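Local atomic coordinates of eukaryotic translation initiation factor 4 gamma 5 (Trypanosoma cruzi, PDB entry 6OZU), a protein that probably works in translation initiation as an eIF4G-type scaffold, its helical MIF4G domain offering a docking surface for an eIF4A helicase as in related factors. Residues Val148-Val153 with Val198-Ala203; Glu206-Met211 with Phe219-Thr224. One frame throughout, in Å; residues are numbered along the deposited sequence.

The chain is a stack of helices, and both contacts lie in its C-terminal half. Contact 1 comes first. Helix 150-162 starts it, helix 173-186 lies within the loop, and helix 194-208 returns to close it, with 44 residues between the segments. Contact 2 then closes a much shorter loop of seven residues where helix 194-208 ends and helix 215-235 follows. The two loops follow in series and neither nest nor cross. Helix 194-208 is shared: contact 1 uses its middle and contact 2 its C-terminal end. The centres are about 14 Å apart. The contacts meet where Glu150 OE2 lies 4.2 Å from Glu207 OE2, a close approach of like charges.

Contact 1 (Val148-Val153 with Val198-Ala203); sequences VREKVV and VPKFRA
Glu150 OE1 lies 3.8 Å from Lys200 NZ, a long salt bridge between helix 150-162 and helix 194-208. The two helices belong to the all-helical, HEAT-like MIF4G domain. Glu150 sits in the first turn of its helix, just after the N-cap residue Arg149. Beyond CG the side chain runs extended across the gap. Its carboxylate lies beside the carbonyl oxygen of Lys200, with OE2 3.7 Å from Lys200 O. This is an acceptor facing an acceptor, not a bond. The amine of Lys200 may partly offset these negative neighbours. OE1 also touches Lys200 CG at 3.6 Å, and OE2 rests 3.9 Å from the methyl of Ala203. Lys200 passes the glutamate at a slant. Its chain is nearly straight as far as CE, then bends at chi4 (-97°), which turns the amine back to OE1. The length of the bridge implies a modest hold.

On the inner side of this pair the contact is apolar. Val153 is one helical turn after Glu150, and its CB faces the opposite helix. Phe201 leaves its helix on the far side, yet its ring swings round to the valine. The ring is buried: Phe143, Leu182, Leu183, Cys186 and Ile228 of three other helices also touch it. Val153 approaches the edge of the ring, near its plane, with CG1 placed 4.3 Å from CE1 of Phe201.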
# COMPACT_ATOMS: atom_id res chain seq x y z
N VAL A 148 5.45 -0.90 -5.20
CA VAL A 148 4.26 -1.53 -5.76
C VAL A 148 3.98 -0.89 -7.11
O VAL A 148 4.19 0.33 -7.29
CB VAL A 148 3.03 -1.51 -4.80
CG1 VAL A 148 2.42 -0.12 -4.66
CG2 VAL A 148 1.98 -2.51 -5.24
N ARG A 149 3.53 -1.72 -8.07
CA ARG A 149 3.22 -1.30 -9.43
C ARG A 149 2.00 -0.38 -9.44
O ARG A 149 1.05 -0.62 -8.70
CB ARG A 149 2.95 -2.53 -10.33
CG ARG A 149 4.06 -3.58 -10.38
CD ARG A 149 3.50 -4.95 -10.76
NE ARG A 149 4.45 -5.68 -11.59
CZ ARG A 149 4.23 -6.89 -12.10
NH1 ARG A 149 3.09 -7.53 -11.85
NH2 ARG A 149 5.15 -7.48 -12.85
N GLU A 150 2.02 0.64 -10.31
CA GLU A 150 0.92 1.59 -10.52
C GLU A 150 -0.39 0.80 -10.79
O GLU A 150 -1.45 1.19 -10.29
CB GLU A 150 1.26 2.50 -11.72
CG GLU A 150 0.78 3.94 -11.62
CD GLU A 150 0.99 4.80 -12.86
OE1 GLU A 150 2.15 5.19 -13.12
OE2 GLU A 150 -0.00 5.11 -13.55
N LYS A 151 -0.29 -0.33 -11.52
CA LYS A 151 -1.38 -1.26 -11.88
C LYS A 151 -2.06 -1.91 -10.67
O LYS A 151 -3.25 -2.20 -10.75
CB LYS A 151 -0.91 -2.38 -12.85
CG LYS A 151 0.52 -2.30 -13.41
CD LYS A 151 0.97 -3.70 -13.84
CE LYS A 151 2.01 -3.73 -14.93
NZ LYS A 151 1.41 -3.51 -16.28
N VAL A 152 -1.31 -2.17 -9.59
CA VAL A 152 -1.85 -2.76 -8.35
C VAL A 152 -2.73 -1.73 -7.64
O VAL A 152 -3.85 -2.04 -7.23
CB VAL A 152 -0.73 -3.30 -7.41
CG1 VAL A 152 -1.29 -3.80 -6.07
CG2 VAL A 152 0.06 -4.41 -8.10
N VAL A 153 -2.23 -0.49 -7.56
CA VAL A 153 -2.91 0.66 -6.99
C VAL A 153 -4.24 0.90 -7.72
O VAL A 153 -5.28 0.99 -7.07
CB VAL A 153 -1.99 1.92 -6.97
CG1 VAL A 153 -2.64 3.08 -6.19
CG2 VAL A 153 -0.62 1.57 -6.38
N VAL A 198 3.47 11.69 -6.97
CA VAL A 198 2.26 12.55 -7.01
C VAL A 198 1.70 12.57 -8.48
O VAL A 198 0.52 12.24 -8.63
CB VAL A 198 2.51 13.92 -6.36
CG1 VAL A 198 1.41 14.93 -6.70
CG2 VAL A 198 2.65 13.76 -4.86
N PRO A 199 2.52 12.73 -9.56
CA PRO A 199 1.97 12.61 -10.92
C PRO A 199 1.51 11.20 -11.28
O PRO A 199 0.60 11.07 -12.10
CB PRO A 199 3.13 13.05 -11.81
CG PRO A 199 3.99 13.89 -10.90
CD PRO A 199 3.94 13.15 -9.62
N LYS A 200 2.11 10.15 -10.66
CA LYS A 200 1.78 8.74 -10.87
C LYS A 200 0.39 8.42 -10.29
O LYS A 200 -0.37 7.68 -10.92
CB LYS A 200 2.83 7.82 -10.25
CG LYS A 200 4.03 7.52 -11.12
CD LYS A 200 5.03 6.64 -10.35
CE LYS A 200 5.98 5.87 -11.23
NZ LYS A 200 5.54 4.46 -11.48
N PHE A 201 0.08 8.95 -9.09
CA PHE A 201 -1.22 8.74 -8.43
C PHE A 201 -2.32 9.49 -9.16
O PHE A 201 -3.43 8.99 -9.26
CB PHE A 201 -1.16 9.15 -6.96
CG PHE A 201 -2.38 8.77 -6.15
CD1 PHE A 201 -2.67 7.43 -5.86
CD2 PHE A 201 -3.22 9.75 -5.63
CE1 PHE A 201 -3.80 7.08 -5.11
CE2 PHE A 201 -4.34 9.40 -4.86
CZ PHE A 201 -4.62 8.07 -4.60
N ARG A 202 -2.00 10.68 -9.69
CA ARG A 202 -2.91 11.52 -10.48
C ARG A 202 -3.32 10.77 -11.76
O ARG A 202 -4.49 10.78 -12.12
CB ARG A 202 -2.26 12.88 -10.80
CG ARG A 202 -3.16 13.83 -11.54
CD ARG A 202 -2.40 15.03 -12.08
NE ARG A 202 -3.28 16.02 -12.69
CZ ARG A 202 -3.71 16.03 -13.95
NH1 ARG A 202 -3.41 15.03 -14.77
NH2 ARG A 202 -4.48 17.02 -14.38
N ALA A 203 -2.35 10.10 -12.40
CA ALA A 203 -2.53 9.28 -13.60
C ALA A 203 -3.50 8.11 -13.37
O ALA A 203 -4.30 7.80 -14.25
CB ALA A 203 -1.18 8.74 -14.06

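Contact 2 (Glu206-Met211 with Phe219-Thr224)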
# COMPACT_ATOMS: atom_id res chain seq x y z
N GLU A 206 -6.96 9.40 -13.22
CA GLU A 206 -7.39 9.75 -14.59
C GLU A 206 -7.86 8.50 -15.33
O GLU A 206 -8.79 8.60 -16.12
CB GLU A 206 -6.28 10.46 -15.38
CG GLU A 206 -6.06 11.92 -15.00
CD GLU A 206 -7.09 12.93 -15.48
OE1 GLU A 206 -7.44 13.82 -14.68
OE2 GLU A 206 -7.53 12.85 -16.65
N GLU A 207 -7.23 7.33 -15.06
CA GLU A 207 -7.63 6.04 -15.64
C GLU A 207 -9.00 5.60 -15.16
O GLU A 207 -9.82 5.18 -15.97
CB GLU A 207 -6.60 4.96 -15.34
CG GLU A 207 -5.51 4.91 -16.38
CD GLU A 207 -4.48 3.83 -16.18
OE1 GLU A 207 -4.51 2.82 -16.92
OE2 GLU A 207 -3.62 4.00 -15.28
N LEU A 208 -9.27 5.71 -13.85
CA LEU A 208 -10.58 5.39 -13.26
C LEU A 208 -11.69 6.26 -13.88
O LEU A 208 -12.84 5.84 -13.95
CB LEU A 208 -10.55 5.59 -11.74
CG LEU A 208 -9.61 4.69 -10.94
CD1 LEU A 208 -9.27 5.32 -9.63
CD2 LEU A 208 -10.20 3.31 -10.74
N MET A 209 -11.33 7.45 -14.36
CA MET A 209 -12.24 8.38 -15.02
C MET A 209 -12.70 7.90 -16.38
O MET A 209 -13.68 8.41 -16.92
CB MET A 209 -11.55 9.70 -15.18
CG MET A 209 -11.65 10.52 -14.00
SD MET A 209 -11.65 12.15 -14.58
CE MET A 209 -13.19 12.12 -15.59
N HIS A 210 -11.94 6.96 -16.97
CA HIS A 210 -12.27 6.39 -18.26
C HIS A 210 -12.75 4.95 -18.04
O HIS A 210 -12.35 4.03 -18.77
CB HIS A 210 -11.11 6.57 -19.25
CG HIS A 210 -10.83 8.02 -19.55
ND1 HIS A 210 -9.82 8.71 -18.91
CD2 HIS A 210 -11.50 8.87 -20.37
CE1 HIS A 210 -9.88 9.96 -19.37
NE2 HIS A 210 -10.88 10.10 -20.25
N MET A 211 -13.58 4.77 -16.99
CA MET A 211 -14.22 3.52 -16.56
C MET A 211 -15.71 3.72 -16.32
O MET A 211 -16.33 3.05 -15.49
CB MET A 211 -13.51 2.93 -15.34
CG MET A 211 -12.20 2.29 -15.68
SD MET A 211 -11.37 1.64 -14.22
CE MET A 211 -9.78 1.30 -14.92
N PHE A 219 -17.47 13.73 -10.39
CA PHE A 219 -17.18 14.90 -9.55
C PHE A 219 -16.08 14.55 -8.55
O PHE A 219 -15.16 15.34 -8.37
CB PHE A 219 -18.45 15.44 -8.85
CG PHE A 219 -18.24 16.79 -8.19
CD1 PHE A 219 -18.25 17.97 -8.93
CD2 PHE A 219 -17.99 16.87 -6.82
CE1 PHE A 219 -18.00 19.21 -8.32
CE2 PHE A 219 -17.76 18.12 -6.21
CZ PHE A 219 -17.77 19.27 -6.96
N LEU A 220 -16.13 13.34 -7.96
CA LEU A 220 -15.14 12.86 -7.01
C LEU A 220 -13.74 12.81 -7.62
O LEU A 220 -12.82 13.41 -7.06
CB LEU A 220 -15.52 11.48 -6.45
CG LEU A 220 -14.56 10.90 -5.41
CD1 LEU A 220 -15.16 10.90 -4.07
CD2 LEU A 220 -14.14 9.53 -5.77
N LEU A 221 -13.59 12.12 -8.76
CA LEU A 221 -12.30 11.96 -9.45
C LEU A 221 -11.74 13.27 -10.02
O LEU A 221 -10.54 13.51 -9.90
CB LEU A 221 -12.39 10.88 -10.50
CG LEU A 221 -12.70 9.47 -9.99
CD1 LEU A 221 -13.21 8.58 -11.11
CD2 LEU A 221 -11.50 8.86 -9.23
N LEU A 222 -12.62 14.13 -10.59
CA LEU A 222 -12.22 15.42 -11.14
C LEU A 222 -11.83 16.42 -10.08
O LEU A 222 -10.86 17.15 -10.29
CB LEU A 222 -13.27 16.02 -12.08
CG LEU A 222 -13.44 15.29 -13.43
CD1 LEU A 222 -14.60 15.84 -14.18
CD2 LEU A 222 -12.20 15.42 -14.28
N ASN A 223 -12.58 16.48 -8.95
CA ASN A 223 -12.25 17.40 -7.85
C ASN A 223 -10.96 16.99 -7.15
O ASN A 223 -10.18 17.87 -6.76
CB ASN A 223 -13.40 17.55 -6.85
CG ASN A 223 -13.42 18.87 -6.14
OD1 ASN A 223 -13.81 18.99 -4.98
ND2 ASN A 223 -12.96 19.90 -6.80
N THR A 224 -10.72 15.66 -7.03
CA THR A 224 -9.52 15.08 -6.41
C THR A 224 -8.26 15.43 -7.24
O THR A 224 -7.30 15.98 -6.69
CB THR A 224 -9.72 13.58 -6.13
OG1 THR A 224 -10.80 13.43 -5.21
CG2 THR A 224 -8.51 12.94 -5.54
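Met209 and Leu221 mark the closest backbone approach, their CA atoms 6.6 Å apart. Helix 194-208 is finishing here, and a type I beta turn runs from Leu208 to Met211. Segment 219-224 is regular helix and runs roughly antiparallel to the helix it faces. The side chain of His210 folds back to the helix end. Its ND1 donates a bent bond of 3.0 Å (137°) to Glu206 O, linking the turn to the preceding helix.

Across the contact the packing is apolar. Met209 points at the second helix. Its side chain and that of Leu221 run alongside with reversed directions, and Met209 CG lies 3.6 Å from Leu221 CB. Bends at chi2 and chi3 (62°) then lay SD and CE against the CG-CD2 branch of Leu222. SD comes within 3.3 Å of Leu222 CD2, a tight approach. The methionine side chain lies roughly perpendicular to that of Leu222. Leu221 CD1 sits between two neighbours, 3.8 Å from Met209 CG and 4.1 Å from Leu208 CB. Leu208 is buried and continues the apolar layer onto Leu157 of helix 150-162, while its carbonyl oxygen accepts a hydrogen bond from Tyr162 OH. Such a close antiparallel pair of consecutive helices is typical of the HEAT-like architecture of MIF4G domains.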